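Long-range contacts in diguanylate cyclase/phosphodiesterase (Caldicellulosiruptor saccharolyticus, PDB 3MTK), which probably acts in cyclic di-GMP turnover as part of a longer GGDEF-EAL protein, of which this chain is the GGDEF domain: residues N122-A127 and G155-I161; Y38-L42 and L140-D145. The contacts are given in a common frame with arbitrary orientation. Numbering follows the deposited sequence.

Overall arrangement
From the N terminus the chain first lays down 38-42, in strand 37-44, then much later 122-127, in strand 123-129, its antiparallel neighbour in the sheet. Contact 2 closes a loop of 97 residues when 140-145 of helix 137-154 packs onto 38-42. Contact 1 closes a shorter loop of 27 residues when 155-161 pairs with 122-127. Their segments alternate along the chain, so the loops cross rather than nest. The centres lie about 12 Å apart, and strand 123-129 joins them directly: Gly126 O lies 2.5 Å from Phe41 N, a probable hydrogen bond. Contact 1 ties strand 123-129 to strand 159-163; contact 2 ties strand 37-44 to helix 137-154, the crossover between those two strands.

Contact 1 of 2, residues N122-A127 and G155-I161; sequences NFNIGA and GLNEYVI
Ile125 sets its side chain beside that of Tyr159, CB to CB 3.7 Å, on one face of a parallel strand pair. The axes of 123-127 and 159-161 approach to 4.7 Å and differ by 2° in direction; the register is Ile125 with Tyr159, Gly126 with Val160 and Ala127 with Ile161 (CA-CA 4.4, 5.1 and 4.5 Å). These backbones are extended (phi -119 to -136°, psi 120 to 156°) and form a parallel ladder: Ile125 N donates to Glu158 O (3.2 Å), Val160 N to Ile125 O (2.9 Å) and Ala127 N to Val160 O (2.8 Å). Ahead of it, Gly155 (132/175) follows the helix where a CB would jam against the preceding carbonyl O, calling for glycine; Asn157, left-handed (57/37), donates a hydrogen bond from N to Phe123 O (2.7 Å). On the Ile125 face, Ala127 CB meets Ile161 CG1 (4.0 Å). Rotamer p carries the Tyr159 ring away from 122-127, its OH hydrogen-bonded with Glu102 OE2. Strands 123-129 and 159-163 with helix 137-154 form a GGDEF-domain beta-alpha-beta unit. Helix 97-108 packs against Ile125, Tyr159 and Ile161; helix 137-154 touches Asn124 and Val160 on the other face, and strand 37-44 flanks strand 123-129 opposite 159-163.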
ATOM      1  N   ASN A 122      10.293   7.700  -3.696  1.00 32.83           N
ATOM      2  CA  ASN A 122      10.773   6.403  -3.258  1.00 33.07           C
ATOM      3  C   ASN A 122       9.717   5.743  -2.406  1.00 32.16           C
ATOM      4  O   ASN A 122       8.849   6.423  -1.861  1.00 29.11           O
ATOM      5  CB  ASN A 122      12.051   6.566  -2.457  1.00 36.43           C
ATOM      6  CG  ASN A 122      13.219   6.902  -3.336  1.00 40.51           C
ATOM      7  OD1 ASN A 122      14.168   7.558  -2.909  1.00 43.45           O
ATOM      8  ND2 ASN A 122      13.164   6.440  -4.579  1.00 39.74           N
ATOM      9  N   PHE A 123       9.797   4.418  -2.303  1.00 31.46           N
ATOM     10  CA  PHE A 123       8.835   3.641  -1.533  1.00 32.57           C
ATOM     11  C   PHE A 123       9.529   2.526  -0.777  1.00 33.97           C
ATOM     12  O   PHE A 123      10.737   2.337  -0.882  1.00 35.56           O
ATOM     13  CB  PHE A 123       7.797   2.974  -2.455  1.00 32.58           C
ATOM     14  CG  PHE A 123       7.062   3.928  -3.378  1.00 31.23           C
ATOM     15  CD1 PHE A 123       7.682   4.438  -4.515  1.00 32.20           C
ATOM     16  CD2 PHE A 123       5.754   4.289  -3.119  1.00 31.19           C
ATOM     17  CE1 PHE A 123       7.005   5.293  -5.379  1.00 32.25           C
ATOM     18  CE2 PHE A 123       5.065   5.141  -3.978  1.00 33.90           C
ATOM     19  CZ  PHE A 123       5.693   5.644  -5.111  1.00 33.86           C
ATOM     20  N   ASN A 124       8.726   1.790  -0.017  1.00 33.41           N
ATOM     21  CA  ASN A 124       9.154   0.619   0.726  1.00 31.07           C
ATOM     22  C   ASN A 124       7.898  -0.222   0.855  1.00 32.91           C
ATOM     23  O   ASN A 124       6.779   0.314   0.929  1.00 29.45           O
ATOM     24  CB  ASN A 124       9.735   0.987   2.085  1.00 30.69           C
ATOM     25  CG  ASN A 124      11.256   1.103   2.040  1.00 32.11           C
ATOM     26  OD1 ASN A 124      11.966   0.102   1.829  1.00 28.80           O
ATOM     27  ND2 ASN A 124      11.763   2.319   2.213  1.00 25.63           N
ATOM     28  N   ILE A 125       8.074  -1.537   0.844  1.00 32.48           N
ATOM     29  CA  ILE A 125       6.940  -2.433   0.905  1.00 34.05           C
ATOM     30  C   ILE A 125       7.072  -3.551   1.921  1.00 36.45           C
ATOM     31  O   ILE A 125       8.094  -4.233   1.983  1.00 37.92           O
ATOM     32  CB  ILE A 125       6.675  -3.040  -0.489  1.00 32.90           C
ATOM     33  CG1 ILE A 125       6.039  -1.978  -1.387  1.00 34.63           C
ATOM     34  CG2 ILE A 125       5.789  -4.259  -0.383  1.00 29.63           C
ATOM     35  CD1 ILE A 125       5.802  -2.441  -2.827  1.00 38.05           C
ATOM     36  N   GLY A 126       6.023  -3.716   2.719  1.00 36.31           N
ATOM     37  CA  GLY A 126       5.988  -4.769   3.710  1.00 37.79           C
ATOM     38  C   GLY A 126       4.794  -5.628   3.344  1.00 38.98           C
ATOM     39  O   GLY A 126       3.697  -5.102   3.121  1.00 37.88           O
ATOM     40  N   ALA A 127       4.987  -6.939   3.259  1.00 38.63           N
ATOM     41  CA  ALA A 127       3.880  -7.824   2.892  1.00 40.16           C
ATOM     42  C   ALA A 127       3.742  -9.021   3.828  1.00 41.58           C
ATOM     43  O   ALA A 127       4.709  -9.436   4.469  1.00 40.12           O
ATOM     44  CB  ALA A 127       4.059  -8.301   1.452  1.00 37.81           C
ATOM     45  N   GLY A 155      16.817  -0.295   3.432  1.00 50.13           N
ATOM     46  CA  GLY A 155      17.061   0.806   2.516  1.00 49.11           C
ATOM     47  C   GLY A 155      15.840   1.196   1.706  1.00 47.38           C
ATOM     48  O   GLY A 155      14.793   0.555   1.794  1.00 47.27           O
ATOM     49  N   LEU A 156      15.972   2.263   0.923  1.00 45.30           N
ATOM     50  CA  LEU A 156      14.880   2.737   0.086  1.00 41.67           C
ATOM     51  C   LEU A 156      14.549   1.728  -1.005  1.00 39.57           C
ATOM     52  O   LEU A 156      15.422   1.021  -1.493  1.00 39.29           O
ATOM     53  CB  LEU A 156      15.248   4.066  -0.577  1.00 39.80           C
ATOM     54  CG  LEU A 156      15.418   5.324   0.275  1.00 40.16           C
ATOM     55  CD1 LEU A 156      15.872   6.464  -0.628  1.00 40.78           C
ATOM     56  CD2 LEU A 156      14.105   5.690   0.958  1.00 39.46           C
ATOM     57  N   ASN A 157      13.275   1.671  -1.376  1.00 38.29           N
ATOM     58  CA  ASN A 157      12.814   0.790  -2.436  1.00 35.63           C
ATOM     59  C   ASN A 157      13.130  -0.682  -2.212  1.00 34.11           C
ATOM     60  O   ASN A 157      13.460  -1.410  -3.148  1.00 35.08           O
ATOM     61  CB  ASN A 157      13.414   1.255  -3.753  1.00 34.91           C
ATOM     62  CG  ASN A 157      13.131   2.714  -4.028  1.00 35.27           C
ATOM     63  OD1 ASN A 157      14.033   3.461  -4.403  1.00 37.74           O
ATOM     64  ND2 ASN A 157      11.878   3.132  -3.847  1.00 30.54           N
ATOM     65  N   GLU A 158      13.039  -1.118  -0.967  0.50 31.31           N
ATOM     66  CA  GLU A 158      13.300  -2.501  -0.647  0.50 30.65           C
ATOM     67  C   GLU A 158      11.985  -3.027  -0.074  0.50 31.24           C
ATOM     68  O   GLU A 158      11.165  -2.253   0.416  0.50 28.79           O
ATOM     69  CB  GLU A 158      14.432  -2.589   0.380  0.50 30.75           C
ATOM     70  CG  GLU A 158      15.519  -3.620   0.058  0.50 31.41           C
ATOM     71  CD  GLU A 158      16.552  -3.132  -0.953  0.50 30.53           C
ATOM     72  OE1 GLU A 158      17.247  -2.133  -0.679  0.50 30.64           O
ATOM     73  OE2 GLU A 158      16.685  -3.758  -2.024  0.50 30.91           O
ATOM     74  N   TYR A 159      11.768  -4.334  -0.160  1.00 34.93           N
ATOM     75  CA  TYR A 159      10.541  -4.935   0.355  1.00 36.49           C
ATOM     76  C   TYR A 159      10.810  -6.212   1.131  1.00 37.11           C
ATOM     77  O   TYR A 159      11.799  -6.901   0.883  1.00 36.13           O
ATOM     78  CB  TYR A 159       9.577  -5.251  -0.791  1.00 36.30           C
ATOM     79  CG  TYR A 159      10.065  -6.336  -1.727  1.00 38.36           C
ATOM     80  CD1 TYR A 159      10.831  -6.024  -2.854  1.00 39.78           C
ATOM     81  CD2 TYR A 159       9.741  -7.671  -1.502  1.00 37.50           C
ATOM     82  CE1 TYR A 159      11.257  -7.014  -3.732  1.00 39.36           C
ATOM     83  CE2 TYR A 159      10.156  -8.670  -2.374  1.00 40.03           C
ATOM     84  CZ  TYR A 159      10.915  -8.338  -3.491  1.00 40.74           C
ATOM     85  OH  TYR A 159      11.315  -9.327  -4.367  1.00 42.71           O
ATOM     86  N   VAL A 160       9.917  -6.520   2.066  1.00 37.69           N
ATOM     87  CA  VAL A 160      10.027  -7.726   2.881  1.00 42.99           C
ATOM     88  C   VAL A 160       8.671  -8.440   2.975  1.00 43.95           C
ATOM     89  O   VAL A 160       7.636  -7.804   3.195  1.00 42.98           O
ATOM     90  CB  VAL A 160      10.515  -7.396   4.317  1.00 44.60           C
ATOM     91  CG1 VAL A 160      10.632  -8.677   5.128  1.00 45.60           C
ATOM     92  CG2 VAL A 160      11.858  -6.679   4.267  1.00 46.14           C
ATOM     93  N   ILE A 161       8.687  -9.764   2.817  1.00 45.78           N
ATOM     94  CA  ILE A 161       7.461 -10.564   2.881  1.00 47.28           C
ATOM     95  C   ILE A 161       7.521 -11.569   4.019  1.00 48.88           C
ATOM     96  O   ILE A 161       8.411 -12.413   4.045  1.00 49.15           O
ATOM     97  CB  ILE A 161       7.236 -11.339   1.574  1.00 47.19           C
ATOM     98  CG1 ILE A 161       7.266 -10.374   0.383  1.00 46.86           C
ATOM     99  CG2 ILE A 161       5.894 -12.064   1.626  1.00 47.56           C
ATOM    100  CD1 ILE A 161       7.138 -11.061  -0.957  1.00 49.63           C
TER

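Contact 2 of 2, residues Y38-L42 and L140-D145; sequences YLIFL and LMRRCD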
ATOM      1  N   TYR A  38      -2.197 -12.128  -0.161  1.00 51.01           N
ATOM      2  CA  TYR A  38      -1.332 -11.352   0.710  1.00 48.04           C
ATOM      3  C   TYR A  38      -1.801  -9.946   1.042  1.00 45.60           C
ATOM      4  O   TYR A  38      -2.513  -9.306   0.269  1.00 45.36           O
ATOM      5  CB  TYR A  38       0.070 -11.243   0.100  1.00 47.30           C
ATOM      6  CG  TYR A  38       0.762 -12.559  -0.157  1.00 46.74           C
ATOM      7  CD1 TYR A  38       0.366 -13.387  -1.208  1.00 46.14           C
ATOM      8  CD2 TYR A  38       1.814 -12.980   0.655  1.00 46.08           C
ATOM      9  CE1 TYR A  38       1.000 -14.604  -1.441  1.00 45.87           C
ATOM     10  CE2 TYR A  38       2.454 -14.194   0.428  1.00 47.37           C
ATOM     11  CZ  TYR A  38       2.041 -14.999  -0.619  1.00 47.58           C
ATOM     12  OH  TYR A  38       2.675 -16.196  -0.843  1.00 50.48           O
ATOM     13  N   LEU A  39      -1.389  -9.477   2.213  1.00 42.61           N
ATOM     14  CA  LEU A  39      -1.674  -8.121   2.646  1.00 39.46           C
ATOM     15  C   LEU A  39      -0.349  -7.423   2.360  1.00 38.20           C
ATOM     16  O   LEU A  39       0.714  -7.945   2.713  1.00 40.05           O
ATOM     17  CB  LEU A  39      -1.960  -8.062   4.146  1.00 38.18           C
ATOM     18  CG  LEU A  39      -2.194  -6.645   4.685  1.00 39.31           C
ATOM     19  CD1 LEU A  39      -3.383  -6.018   3.985  1.00 37.87           C
ATOM     20  CD2 LEU A  39      -2.422  -6.690   6.181  1.00 38.08           C
ATOM     21  N   ILE A  40      -0.403  -6.269   1.707  1.00 36.71           N
ATOM     22  CA  ILE A  40       0.804  -5.525   1.379  1.00 35.49           C
ATOM     23  C   ILE A  40       0.688  -4.080   1.829  1.00 34.31           C
ATOM     24  O   ILE A  40      -0.341  -3.425   1.611  1.00 34.47           O
ATOM     25  CB  ILE A  40       1.077  -5.545  -0.144  1.00 37.97           C
ATOM     26  CG1 ILE A  40       1.173  -6.987  -0.629  1.00 38.80           C
ATOM     27  CG2 ILE A  40       2.388  -4.839  -0.454  1.00 34.68           C
ATOM     28  CD1 ILE A  40       1.042  -7.123  -2.119  1.00 42.94           C
ATOM     29  N   PHE A  41       1.752  -3.599   2.463  1.00 32.17           N
ATOM     30  CA  PHE A  41       1.832  -2.233   2.957  1.00 30.62           C
ATOM     31  C   PHE A  41       2.866  -1.454   2.138  1.00 30.91           C
ATOM     32  O   PHE A  41       4.035  -1.840   2.071  1.00 30.06           O
ATOM     33  CB  PHE A  41       2.249  -2.240   4.437  1.00 31.51           C
ATOM     34  CG  PHE A  41       1.098  -2.295   5.412  1.00 28.78           C
ATOM     35  CD1 PHE A  41      -0.207  -2.508   4.979  1.00 30.24           C
ATOM     36  CD2 PHE A  41       1.327  -2.144   6.775  1.00 31.17           C
ATOM     37  CE1 PHE A  41      -1.273  -2.577   5.892  1.00 30.27           C
ATOM     38  CE2 PHE A  41       0.268  -2.209   7.704  1.00 32.70           C
ATOM     39  CZ  PHE A  41      -1.036  -2.428   7.257  1.00 30.27           C
ATOM     40  N   LEU A  42       2.437  -0.376   1.493  1.00 30.94           N
ATOM     41  CA  LEU A  42       3.368   0.436   0.716  1.00 31.62           C
ATOM     42  C   LEU A  42       3.493   1.801   1.368  1.00 30.97           C
ATOM     43  O   LEU A  42       2.487   2.475   1.644  1.00 31.97           O
ATOM     44  CB  LEU A  42       2.902   0.652  -0.727  1.00 33.07           C
ATOM     45  CG  LEU A  42       2.783  -0.468  -1.747  1.00 36.67           C
ATOM     46  CD1 LEU A  42       1.459  -1.229  -1.552  1.00 41.11           C
ATOM     47  CD2 LEU A  42       2.809   0.152  -3.130  1.00 37.68           C
ATOM     48  N   LEU A 140      -2.446  -9.191  11.690  1.00 51.96           N
ATOM     49  CA  LEU A 140      -1.949  -9.240  10.317  1.00 50.96           C
ATOM     50  C   LEU A 140      -1.374  -7.889   9.943  1.00 50.23           C
ATOM     51  O   LEU A 140      -0.292  -7.792   9.356  1.00 48.62           O
ATOM     52  CB  LEU A 140      -3.083  -9.575   9.351  1.00 51.56           C
ATOM     53  CG  LEU A 140      -3.461 -11.043   9.162  1.00 52.39           C
ATOM     54  CD1 LEU A 140      -4.906 -11.142   8.679  1.00 52.36           C
ATOM     55  CD2 LEU A 140      -2.503 -11.694   8.173  1.00 52.13           C
HETATM   56  N   MSE A 141      -2.125  -6.847  10.270  1.00 48.83           N
HETATM   57  CA  MSE A 141      -1.700  -5.497   9.980  1.00 49.23           C
HETATM   58  C   MSE A 141      -0.433  -5.203  10.755  1.00 47.86           C
HETATM   59  O   MSE A 141       0.435  -4.478  10.284  1.00 47.26           O
HETATM   60  CB  MSE A 141      -2.798  -4.515  10.351  1.00 50.74           C
HETATM   61  CG  MSE A 141      -4.001  -4.686   9.485  1.00 56.44           C
HETATM   62 SE   MSE A 141      -5.221  -3.250   9.725  1.00 71.02          SE
HETATM   63  CE  MSE A 141      -4.071  -1.799   9.142  1.00 66.61           C
ATOM     64  N   ARG A 142      -0.331  -5.771  11.950  1.00 46.77           N
ATOM     65  CA  ARG A 142       0.862  -5.585  12.758  1.00 44.99           C
ATOM     66  C   ARG A 142       2.007  -6.277  12.036  1.00 44.53           C
ATOM     67  O   ARG A 142       3.083  -5.714  11.874  1.00 44.30           O
ATOM     68  CB  ARG A 142       0.669  -6.201  14.138  1.00 42.55           C
ATOM     69  CG  ARG A 142      -0.283  -5.429  15.012  1.00 41.56           C
ATOM     70  CD  ARG A 142      -0.485  -6.113  16.349  1.00 41.65           C
ATOM     71  NE  ARG A 142      -1.072  -5.191  17.319  1.00 44.41           N
ATOM     72  CZ  ARG A 142      -1.502  -5.541  18.524  1.00 41.99           C
ATOM     73  NH1 ARG A 142      -1.418  -6.801  18.918  1.00 42.87           N
ATOM     74  NH2 ARG A 142      -2.008  -4.628  19.339  1.00 43.69           N
ATOM     75  N   ARG A 143       1.763  -7.496  11.572  1.00 45.31           N
ATOM     76  CA  ARG A 143       2.801  -8.234  10.876  1.00 47.41           C
ATOM     77  C   ARG A 143       3.328  -7.513   9.640  1.00 48.05           C
ATOM     78  O   ARG A 143       4.522  -7.563   9.349  1.00 48.09           O
ATOM     79  CB  ARG A 143       2.301  -9.604  10.474  1.00 48.63           C
ATOM     80  CG  ARG A 143       3.412 -10.486   9.958  1.00 52.45           C
ATOM     81  CD  ARG A 143       2.885 -11.869   9.746  1.00 56.95           C
ATOM     82  NE  ARG A 143       2.206 -12.343  10.941  1.00 60.40           N
ATOM     83  CZ  ARG A 143       1.364 -13.364  10.948  1.00 64.10           C
ATOM     84  NH1 ARG A 143       1.103 -14.008   9.815  1.00 67.04           N
ATOM     85  NH2 ARG A 143       0.786 -13.742  12.079  1.00 65.24           N
ATOM     86  N   CYS A 144       2.434  -6.860   8.906  1.00 48.06           N
ATOM     87  CA  CYS A 144       2.833  -6.133   7.713  1.00 46.90           C
ATOM     88  C   CYS A 144       3.675  -4.956   8.121  1.00 46.52           C
ATOM     89  O   CYS A 144       4.680  -4.635   7.490  1.00 46.95           O
ATOM     90  CB  CYS A 144       1.617  -5.624   6.959  1.00 47.03           C
ATOM     91  SG  CYS A 144       1.328  -6.528   5.464  1.00 50.49           S
ATOM     92  N   ASP A 145       3.244  -4.314   9.193  1.00 44.87           N
ATOM     93  CA  ASP A 145       3.931  -3.159   9.711  1.00 42.99           C
ATOM     94  C   ASP A 145       5.386  -3.502  10.013  1.00 41.78           C
ATOM     95  O   ASP A 145       6.285  -2.732   9.674  1.00 39.85           O
ATOM     96  CB  ASP A 145       3.226  -2.664  10.972  1.00 42.94           C
ATOM     97  CG  ASP A 145       3.751  -1.330  11.441  1.00 44.97           C
ATOM     98  OD1 ASP A 145       3.591  -0.343  10.694  1.00 45.83           O
ATOM     99  OD2 ASP A 145       4.325  -1.265  12.549  1.00 45.90           O
TER
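Leu140 opens the helical segment at the margin of the contact, its CB 4.3 Å from Leu39 CD2. Met141, a selenomethionine, reaches both inward-pointing side chains of the strand: its CG lies 4.2 Å from Leu39 CD2 and its CE 3.6 Å from Phe41 CZ; it also touches Leu21 and Leu25 of helix 18-30. One turn after Leu140, Cys144 sits at the centre. Its CB stands 3.7 Å from the Phe41 ring centroid and 19° off the normal, a CH-pi contact, while its SG, 4.5 Å from that centroid and also over the face, makes a sulfur-aromatic contact and lies 3.6 Å from Leu39 CG and 3.2 Å from Leu39 O. Asp145 CB comes within 4.4 Å of Phe41 CE2, and its OD1 is engaged by Arg87 in a salt bridge. The short axes approach to 8.3 Å at -48°, so helix 137-154 lies obliquely across strand 37-44 on one sheet face. The two segments are thus joined by apolar, CH-pi and sulfur-aromatic contacts, without a hydrogen bond between them.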